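Local coordinates for protein Protease/Reverse transcriptase/ribonuclease H (PDB 7KSF) that copies viral RNA into DNA and cleaves the RNA strand of hybrids, in a polyprotein that also carries the aspartic protease of a foamy retrovirus, at residues N139-R144 / Q184-P189; T196-V201 / W208-D213; L249-W254 / L280-L285. The protein carries 1 engineered substitution. One frame throughout, in Å; residues are numbered along the deposited sequence.

Contact 1: N139-R144 / Q184-P189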
loop_
_atom_site.group_PDB
_atom_site.type_symbol
_atom_site.label_atom_id
_atom_site.label_comp_id
_atom_site.label_asym_id
_atom_site.label_seq_id
_atom_site.Cartn_x
_atom_site.Cartn_y
_atom_site.Cartn_z
ATOM N N ASN A 139 -13.076 7.431 -11.968
ATOM C CA ASN A 139 -12.363 8.322 -12.887
ATOM C C ASN A 139 -12.776 9.781 -12.714
ATOM O O ASN A 139 -12.524 10.610 -13.595
ATOM C CB ASN A 139 -12.551 7.882 -14.340
ATOM C CG ASN A 139 -12.363 6.393 -14.521
ATOM O OD1 ASN A 139 -13.206 5.714 -15.103
ATOM N ND2 ASN A 139 -11.256 5.872 -14.005
ATOM N N GLN A 140 -13.410 10.103 -11.592
ATOM C CA GLN A 140 -13.781 11.479 -11.294
ATOM C C GLN A 140 -12.550 12.286 -10.903
ATOM O O GLN A 140 -11.739 11.853 -10.081
ATOM C CB GLN A 140 -14.812 11.510 -10.166
ATOM C CG GLN A 140 -14.893 12.824 -9.427
ATOM C CD GLN A 140 -15.816 12.751 -8.230
ATOM O OE1 GLN A 140 -16.381 11.698 -7.931
ATOM N NE2 GLN A 140 -15.971 13.870 -7.537
ATOM N N VAL A 141 -12.406 13.466 -11.509
ATOM C CA VAL A 141 -11.298 14.367 -11.224
ATOM C C VAL A 141 -11.856 15.743 -10.887
ATOM O O VAL A 141 -12.994 16.079 -11.222
ATOM C CB VAL A 141 -10.298 14.473 -12.397
ATOM C CG1 VAL A 141 -9.798 13.099 -12.794
ATOM C CG2 VAL A 141 -10.943 15.175 -13.579
ATOM N N GLY A 142 -11.030 16.544 -10.220
ATOM C CA GLY A 142 -11.408 17.883 -9.812
ATOM C C GLY A 142 -10.665 18.944 -10.601
ATOM O O GLY A 142 -9.577 18.697 -11.126
ATOM N N HIS A 143 -11.262 20.128 -10.691
ATOM C CA HIS A 143 -10.633 21.264 -11.347
ATOM C C HIS A 143 -9.902 22.117 -10.321
ATOM O O HIS A 143 -10.412 22.368 -9.226
ATOM C CB HIS A 143 -11.669 22.112 -12.092
ATOM C CG HIS A 143 -11.086 23.302 -12.791
ATOM N ND1 HIS A 143 -10.193 23.188 -13.835
ATOM C CD2 HIS A 143 -11.270 24.629 -12.596
ATOM C CE1 HIS A 143 -9.852 24.395 -14.251
ATOM N NE2 HIS A 143 -10.490 25.287 -13.515
ATOM N N ARG A 144 -8.707 22.560 -10.687
ATOM C CA ARG A 144 -7.848 23.357 -9.816
ATOM C C ARG A 144 -7.711 24.752 -10.415
ATOM O O ARG A 144 -7.070 24.924 -11.456
ATOM C CB ARG A 144 -6.486 22.684 -9.654
ATOM C CG ARG A 144 -5.558 23.400 -8.706
ATOM C CD ARG A 144 -6.053 23.305 -7.280
ATOM N NE ARG A 144 -5.112 23.922 -6.355
ATOM C CZ ARG A 144 -5.057 25.227 -6.109
ATOM N NH1 ARG A 144 -5.896 26.051 -6.722
ATOM N NH2 ARG A 144 -4.168 25.707 -5.255
ATOM N N GLN A 184 -15.302 14.977 -18.958
ATOM C CA GLN A 184 -14.800 16.013 -18.067
ATOM C C GLN A 184 -13.857 16.981 -18.760
ATOM O O GLN A 184 -13.420 17.951 -18.133
ATOM C CB GLN A 184 -14.085 15.376 -16.878
ATOM C CG GLN A 184 -14.957 14.442 -16.079
ATOM C CD GLN A 184 -14.199 13.770 -14.965
ATOM O OE1 GLN A 184 -14.071 14.317 -13.871
ATOM N NE2 GLN A 184 -13.683 12.579 -15.237
ATOM N N GLY A 185 -13.526 16.738 -20.024
ATOM C CA GLY A 185 -12.596 17.590 -20.727
ATOM C C GLY A 185 -11.145 17.376 -20.374
ATOM O O GLY A 185 -10.298 18.170 -20.796
ATOM N N VAL A 186 -10.830 16.331 -19.606
ATOM C CA VAL A 186 -9.436 16.024 -19.313
ATOM C C VAL A 186 -8.698 15.650 -20.591
ATOM O O VAL A 186 -7.518 15.978 -20.757
ATOM C CB VAL A 186 -9.355 14.906 -18.255
ATOM C CG1 VAL A 186 -7.924 14.726 -17.774
ATOM C CG2 VAL A 186 -10.278 15.226 -17.093
ATOM N N LEU A 187 -9.376 14.975 -21.515
ATOM C CA LEU A 187 -8.825 14.648 -22.820
ATOM C C LEU A 187 -9.530 15.461 -23.894
ATOM O O LEU A 187 -10.753 15.628 -23.861
ATOM C CB LEU A 187 -8.974 13.161 -23.132
ATOM C CG LEU A 187 -8.119 12.223 -22.290
ATOM C CD1 LEU A 187 -8.389 10.798 -22.708
ATOM C CD2 LEU A 187 -6.648 12.562 -22.450
ATOM N N THR A 188 -8.752 15.956 -24.852
ATOM C CA THR A 188 -9.291 16.700 -25.970
ATOM C C THR A 188 -8.844 16.066 -27.280
ATOM O O THR A 188 -7.670 15.710 -27.431
ATOM C CB THR A 188 -8.849 18.169 -25.941
ATOM O OG1 THR A 188 -9.118 18.773 -27.210
ATOM C CG2 THR A 188 -7.364 18.277 -25.625
ATOM N N PRO A 189 -9.753 15.905 -28.238
ATOM C CA PRO A 189 -9.367 15.354 -29.545
ATOM C C PRO A 189 -8.571 16.380 -30.339
ATOM O O PRO A 189 -9.084 17.443 -30.693
ATOM C CB PRO A 189 -10.710 15.034 -30.207
ATOM C CG PRO A 189 -11.673 15.974 -29.564
ATOM C CD PRO A 189 -11.198 16.171 -28.150
#
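Val141 and Gln184 bring the two backbones closest, yet their CA atoms remain 7.9 Å apart, so the joint between the loop 139-144 and the chain leaving helix 171-184 is made through a side chain. Gly185, the first residue to leave helical angles, turns the chain out of that helix with positive phi, in a Schellman motif. CG of Gln184 is anti to its carbonyl carbon (chi1 -58°), and the extended chain then carries the amide across to the loop. There it meets the backbone on both sides of Gln140. Gln184 NE2 donates to Asn139 O at 2.8 Å; the acceptor lies near the plane of the Gln184 amide, while the donor is tilted 29° from the Asn139 carbonyl plane. Gln184 OE1 accepts from Val141 N at 3.0 Å, and this bond is straighter at the hydrogen (166°) and uses an in-plane lone pair. Beside the amide, Val141 CG2 reaches Val186 CG2 at 3.6 Å, giving the polar pair an apolar flank. Asp180 O offers Gln184 NE2 a second, weak bond from within the helix. One side-chain amide therefore serves as both donor and acceptor to a loop without regular secondary structure. Because the touching residues are mostly buried, this two-point pairing satisfies a backbone carbonyl and a backbone N-H where solvent has little access, and fixes the rotation of the amide.

Contact 2: T196-V201 / W208-D213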
loop_
_atom_site.group_PDB
_atom_site.type_symbol
_atom_site.label_atom_id
_atom_site.label_comp_id
_atom_site.label_asym_id
_atom_site.label_seq_id
_atom_site.Cartn_x
_atom_site.Cartn_y
_atom_site.Cartn_z
ATOM N N THR A 196 2.608 8.935 -28.146
ATOM C CA THR A 196 3.118 8.162 -27.029
ATOM C C THR A 196 2.497 6.771 -27.011
ATOM O O THR A 196 1.282 6.636 -27.194
ATOM C CB THR A 196 2.822 8.880 -25.698
ATOM O OG1 THR A 196 3.676 10.022 -25.565
ATOM C CG2 THR A 196 3.042 7.952 -24.514
ATOM N N PRO A 197 3.294 5.724 -26.806
ATOM C CA PRO A 197 2.719 4.380 -26.713
ATOM C C PRO A 197 1.862 4.239 -25.468
ATOM O O PRO A 197 2.136 4.836 -24.424
ATOM C CB PRO A 197 3.950 3.465 -26.643
ATOM C CG PRO A 197 5.091 4.303 -27.116
ATOM C CD PRO A 197 4.760 5.701 -26.703
ATOM N N VAL A 198 0.809 3.434 -25.595
ATOM C CA VAL A 198 -0.117 3.157 -24.504
ATOM C C VAL A 198 -0.106 1.658 -24.234
ATOM O O VAL A 198 -0.071 0.850 -25.168
ATOM C CB VAL A 198 -1.542 3.664 -24.822
ATOM C CG1 VAL A 198 -2.095 2.985 -26.066
ATOM C CG2 VAL A 198 -2.465 3.452 -23.633
ATOM N N TYR A 199 -0.108 1.291 -22.953
ATOM C CA TYR A 199 -0.054 -0.099 -22.534
ATOM C C TYR A 199 -1.168 -0.396 -21.541
ATOM O O TYR A 199 -1.503 0.455 -20.707
ATOM C CB TYR A 199 1.296 -0.426 -21.887
ATOM C CG TYR A 199 2.467 -0.339 -22.829
ATOM C CD1 TYR A 199 2.839 -1.429 -23.601
ATOM C CD2 TYR A 199 3.205 0.830 -22.946
ATOM C CE1 TYR A 199 3.913 -1.357 -24.465
ATOM C CE2 TYR A 199 4.281 0.913 -23.807
ATOM C CZ TYR A 199 4.631 -0.184 -24.566
ATOM O OH TYR A 199 5.701 -0.112 -25.429
ATOM N N PRO A 200 -1.762 -1.588 -21.601
ATOM C CA PRO A 200 -2.770 -1.959 -20.604
ATOM C C PRO A 200 -2.243 -2.920 -19.551
ATOM O O PRO A 200 -1.491 -3.847 -19.869
ATOM C CB PRO A 200 -3.865 -2.616 -21.458
ATOM C CG PRO A 200 -3.131 -3.118 -22.706
ATOM C CD PRO A 200 -1.734 -2.540 -22.721
ATOM N N VAL A 201 -2.631 -2.713 -18.297
ATOM C CA VAL A 201 -2.254 -3.619 -17.212
ATOM C C VAL A 201 -3.508 -3.993 -16.431
ATOM O O VAL A 201 -4.419 -3.164 -16.290
ATOM C CB VAL A 201 -1.184 -2.994 -16.303
ATOM C CG1 VAL A 201 0.127 -2.843 -17.057
ATOM C CG2 VAL A 201 -1.651 -1.651 -15.766
ATOM N N TRP A 208 -9.040 -3.417 -16.389
ATOM C CA TRP A 208 -7.710 -3.023 -16.827
ATOM C C TRP A 208 -7.584 -1.509 -16.800
ATOM O O TRP A 208 -8.552 -0.782 -17.043
ATOM C CB TRP A 208 -7.407 -3.529 -18.243
ATOM C CG TRP A 208 -7.602 -5.005 -18.433
ATOM C CD1 TRP A 208 -8.785 -5.689 -18.419
ATOM C CD2 TRP A 208 -6.584 -5.975 -18.699
ATOM N NE1 TRP A 208 -8.564 -7.024 -18.643
ATOM C CE2 TRP A 208 -7.220 -7.228 -18.820
ATOM C CE3 TRP A 208 -5.197 -5.908 -18.842
ATOM C CZ2 TRP A 208 -6.516 -8.398 -19.075
ATOM C CZ3 TRP A 208 -4.499 -7.072 -19.096
ATOM C CH2 TRP A 208 -5.158 -8.301 -19.212
ATOM N N ARG A 209 -6.375 -1.038 -16.512
ATOM C CA ARG A 209 -6.053 0.378 -16.552
ATOM C C ARG A 209 -4.922 0.601 -17.546
ATOM O O ARG A 209 -4.032 -0.241 -17.692
ATOM C CB ARG A 209 -5.664 0.905 -15.165
ATOM C CG ARG A 209 -4.592 0.088 -14.464
ATOM C CD ARG A 209 -4.413 0.508 -13.010
ATOM N NE ARG A 209 -4.036 1.913 -12.870
ATOM C CZ ARG A 209 -2.784 2.354 -12.842
ATOM N NH1 ARG A 209 -1.773 1.502 -12.951
ATOM N NH2 ARG A 209 -2.536 3.651 -12.711
ATOM N N MET A 210 -4.972 1.736 -18.238
ATOM C CA MET A 210 -4.000 2.046 -19.273
ATOM C C MET A 210 -2.764 2.709 -18.675
ATOM O O MET A 210 -2.822 3.346 -17.618
ATOM C CB MET A 210 -4.614 2.956 -20.339
ATOM C CG MET A 210 -4.873 4.385 -19.884
ATOM S SD MET A 210 -5.370 5.472 -21.236
ATOM C CE MET A 210 -5.433 7.050 -20.395
ATOM N N VAL A 211 -1.637 2.545 -19.365
ATOM C CA VAL A 211 -0.358 3.101 -18.937
ATOM C C VAL A 211 0.315 3.740 -20.144
ATOM O O VAL A 211 0.391 3.127 -21.214
ATOM C CB VAL A 211 0.558 2.030 -18.313
ATOM C CG1 VAL A 211 1.925 2.617 -18.003
ATOM C CG2 VAL A 211 -0.073 1.458 -17.052
ATOM N N LEU A 212 0.801 4.965 -19.974
ATOM C CA LEU A 212 1.480 5.690 -21.039
ATOM C C LEU A 212 2.989 5.571 -20.873
ATOM O O LEU A 212 3.505 5.571 -19.749
ATOM C CB LEU A 212 1.069 7.160 -21.046
ATOM C CG LEU A 212 -0.382 7.414 -21.448
ATOM C CD1 LEU A 212 -0.736 8.873 -21.250
ATOM C CD2 LEU A 212 -0.615 7.001 -22.893
ATOM N N ASP A 213 3.693 5.477 -21.998
ATOM C CA ASP A 213 5.147 5.329 -22.018
ATOM C C ASP A 213 5.749 6.684 -22.379
ATOM O O ASP A 213 5.998 6.986 -23.545
ATOM C CB ASP A 213 5.559 4.243 -23.004
ATOM C CG ASP A 213 7.027 3.899 -22.909
ATOM O OD1 ASP A 213 7.600 4.085 -21.819
ATOM O OD2 ASP A 213 7.604 3.438 -23.916
#
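Val201 and Val211 meet methyl to methyl, CG2 to CG2 at 3.7 Å, on the face of the strand pair that also bears Tyr199 and Arg209. The other face carries Val198, Pro200, Met210 and Leu212. There CB of Val198 packs on Leu212 CD2 at 4.0 Å, while its CG2, anti to the backbone N (chi1 60° for CG1), turns to Met210 CB. This second face rests on the protein interior: Met210 touches Ile174 and Ile178 of helix 171-184, and Leu212 touches Trp277.

Further out, Trp208 brings CE3 to 3.5 Å from the carbonyl carbon of Val201, so the indole lies against the backbone at one end of the pair. At the other end, the Tyr199 ring presents its edge to Asp213: Asp213 CB lies in the plane of the ring, 3.7 Å from Tyr199 CE2, and ring and carboxylate planes stand 69° apart. The aliphatic part of Arg209 joins in as well, its CG lying 3.7 Å from Val201 CG2.

The backbone ladder establishes the register. Tyr199 with Val211 and Val201 with Arg209 are antiparallel hydrogen-bonded pairs, the latter closed by two bonds of 2.9 Å, Val201 N to Arg209 O and Arg209 N to Val201 O. Beyond the strands, Asp213 N donates to Pro197 O at 3.0 Å. The Asp213 carboxylate marks the polar edge, where OD1 forms a salt bridge with Arg215.

The strand directions differ by 147°, an antiparallel pair with marked twist. Two neighbouring strands joined by a short connection form a beta hairpin, and its sequence and place in the polymerase are consistent with the fingers hairpin of retroviral reverse transcriptases.

Contact 3: L249-W254 / L280-L285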
loop_
_atom_site.group_PDB
_atom_site.type_symbol
_atom_site.label_atom_id
_atom_site.label_comp_id
_atom_site.label_asym_id
_atom_site.label_seq_id
_atom_site.Cartn_x
_atom_site.Cartn_y
_atom_site.Cartn_z
ATOM N N LEU A 249 -5.218 10.762 -2.811
ATOM C CA LEU A 249 -5.861 11.630 -3.783
ATOM C C LEU A 249 -6.201 10.849 -5.050
ATOM O O LEU A 249 -5.672 9.766 -5.306
ATOM C CB LEU A 249 -4.965 12.828 -4.110
ATOM C CG LEU A 249 -4.604 13.709 -2.907
ATOM C CD1 LEU A 249 -3.742 14.892 -3.326
ATOM C CD2 LEU A 249 -5.853 14.185 -2.186
ATOM N N ALA A 250 -7.108 11.414 -5.845
ATOM C CA ALA A 250 -7.629 10.731 -7.029
ATOM C C ALA A 250 -6.877 11.203 -8.274
ATOM O O ALA A 250 -7.406 11.909 -9.134
ATOM C CB ALA A 250 -9.129 10.968 -7.160
ATOM N N ASN A 251 -5.615 10.779 -8.359
ATOM C CA ASN A 251 -4.702 11.189 -9.428
ATOM C C ASN A 251 -4.562 12.703 -9.634
ATOM O O ASN A 251 -4.926 13.262 -10.667
ATOM C CB ASN A 251 -5.074 10.508 -10.750
ATOM C CG ASN A 251 -4.542 9.088 -10.848
ATOM O OD1 ASN A 251 -4.257 8.448 -9.835
ATOM N ND2 ASN A 251 -4.399 8.593 -12.072
ATOM N N GLY A 252 -4.008 13.345 -8.605
ATOM C CA GLY A 252 -4.073 14.794 -8.495
ATOM C C GLY A 252 -3.507 15.515 -9.702
ATOM O O GLY A 252 -3.972 16.598 -10.063
ATOM N N PHE A 253 -2.498 14.924 -10.346
ATOM C CA PHE A 253 -1.958 15.527 -11.558
ATOM C C PHE A 253 -3.021 15.690 -12.638
ATOM O O PHE A 253 -2.855 16.527 -13.530
ATOM C CB PHE A 253 -0.784 14.699 -12.083
ATOM C CG PHE A 253 -0.911 13.232 -11.815
ATOM C CD1 PHE A 253 -1.857 12.479 -12.482
ATOM C CD2 PHE A 253 -0.080 12.610 -10.899
ATOM C CE1 PHE A 253 -1.980 11.127 -12.237
ATOM C CE2 PHE A 253 -0.198 11.258 -10.651
ATOM C CZ PHE A 253 -1.151 10.515 -11.320
ATOM N N TRP A 254 -4.118 14.933 -12.567
ATOM C CA TRP A 254 -5.236 15.180 -13.467
ATOM C C TRP A 254 -6.033 16.422 -13.086
ATOM O O TRP A 254 -6.966 16.781 -13.810
ATOM C CB TRP A 254 -6.166 13.967 -13.511
ATOM C CG TRP A 254 -5.580 12.786 -14.222
ATOM C CD1 TRP A 254 -4.468 12.776 -15.012
ATOM C CD2 TRP A 254 -6.069 11.438 -14.205
ATOM N NE1 TRP A 254 -4.234 11.510 -15.487
ATOM C CE2 TRP A 254 -5.204 10.670 -15.006
ATOM C CE3 TRP A 254 -7.156 10.809 -13.589
ATOM C CZ2 TRP A 254 -5.391 9.303 -15.209
ATOM C CZ3 TRP A 254 -7.340 9.456 -13.791
ATOM C CH2 TRP A 254 -6.462 8.716 -14.594
ATOM N N LEU A 280 -2.230 17.612 -16.364
ATOM C CA LEU A 280 -0.964 16.901 -16.255
ATOM C C LEU A 280 -1.212 15.397 -16.338
ATOM O O LEU A 280 -2.138 14.884 -15.701
ATOM C CB LEU A 280 -0.259 17.235 -14.940
ATOM C CG LEU A 280 0.239 18.659 -14.689
ATOM C CD1 LEU A 280 0.727 18.772 -13.258
ATOM C CD2 LEU A 280 1.349 19.028 -15.660
ATOM N N PRO A 281 -0.418 14.665 -17.118
ATOM C CA PRO A 281 -0.587 13.210 -17.189
ATOM C C PRO A 281 0.389 12.455 -16.299
ATOM O O PRO A 281 1.464 12.962 -15.963
ATOM C CB PRO A 281 -0.343 12.910 -18.672
ATOM C CG PRO A 281 0.494 14.092 -19.185
ATOM C CD PRO A 281 0.556 15.146 -18.108
ATOM N N GLN A 282 0.013 11.244 -15.899
ATOM C CA GLN A 282 0.878 10.409 -15.079
ATOM C C GLN A 282 1.946 9.750 -15.941
ATOM O O GLN A 282 1.703 9.394 -17.099
ATOM C CB GLN A 282 0.061 9.347 -14.345
ATOM C CG GLN A 282 -0.830 8.509 -15.245
ATOM C CD GLN A 282 -1.839 7.689 -14.464
ATOM O OE1 GLN A 282 -1.928 7.792 -13.240
ATOM N NE2 GLN A 282 -2.611 6.872 -15.169
ATOM N N GLY A 283 3.134 9.583 -15.469
ATOM C CA GLY A 283 4.283 9.112 -16.210
ATOM C C GLY A 283 5.095 10.205 -16.871
ATOM O O GLY A 283 6.158 9.912 -17.433
ATOM N N PHE A 284 4.623 11.451 -16.830
ATOM C CA PHE A 284 5.353 12.592 -17.358
ATOM C C PHE A 284 6.506 12.961 -16.424
ATOM O O PHE A 284 6.537 12.574 -15.252
ATOM C CB PHE A 284 4.411 13.786 -17.549
ATOM C CG PHE A 284 5.068 14.999 -18.149
ATOM C CD1 PHE A 284 5.366 16.103 -17.363
ATOM C CD2 PHE A 284 5.392 15.036 -19.493
ATOM C CE1 PHE A 284 5.972 17.218 -17.911
ATOM C CE2 PHE A 284 5.996 16.149 -20.049
ATOM C CZ PHE A 284 6.285 17.244 -19.256
ATOM N N LEU A 285 7.462 13.722 -16.962
ATOM C CA LEU A 285 8.687 14.008 -16.224
ATOM C C LEU A 285 8.428 14.942 -15.043
ATOM O O LEU A 285 8.866 14.671 -13.921
ATOM C CB LEU A 285 9.736 14.605 -17.161
ATOM C CG LEU A 285 11.140 14.761 -16.578
ATOM C CD1 LEU A 285 11.664 13.424 -16.069
ATOM C CD2 LEU A 285 12.093 15.356 -17.601
#
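Gln282 OE1 is approached by two groups of the facing loop, Asn251 ND2 at 2.8 Å and Phe253 CZ at 3.4 Å. Gln282 belongs to the Leu-Pro-Gln-Gly sequence of retroviral reverse transcriptases, here followed by Phe284, with a type II beta turn from Pro281 to Phe284. Its partner loop follows strand 243-249 and probably corresponds to the end of polymerase motif A; in related enzymes these two elements line the nucleotide-binding site, which is consistent with the placement here. The Phe253 ring is covered from two sides: CA of Gln282 lies over one face and the carbonyl carbon of Asn251 over the opposite one, both offset toward the rim. CG of Gln282 sits between backbone N and carbonyl carbon (chi1 53°), and its CB is 3.4 Å from Phe253 CE1. Ring and amide planes are 60° apart, so the amide is not stacked on the phenyl group. Nearer the start of the second loop, the CB atoms of Phe253 and Leu280 pack at 3.9 Å. The indole of Trp254 turns its edge to Leu280 O, which lies in the ring plane 3.2 Å from Trp254 CD1.

Contacts 1 and 3 are directly joined: their centres are 11 Å apart and Val141 CG1 packs on Trp254 CE3 at 3.6 Å, which joins the loop 139-144 to the loop after strand 243-249. Contact 2 approaches contact 3 more lightly, Arg209 NH2 lying 4.1 Å from Gln282 NE2, with centres 14 Å apart. Contacts 1 and 2 do not touch; about 5 Å separates their nearest atoms, but helix 171-184 serves both. By analogy with other reverse transcriptases, contacts 2 and 3 would border the incoming nucleotide. The calcium ion at Gly596 and Glu642 belongs to the RNase H region.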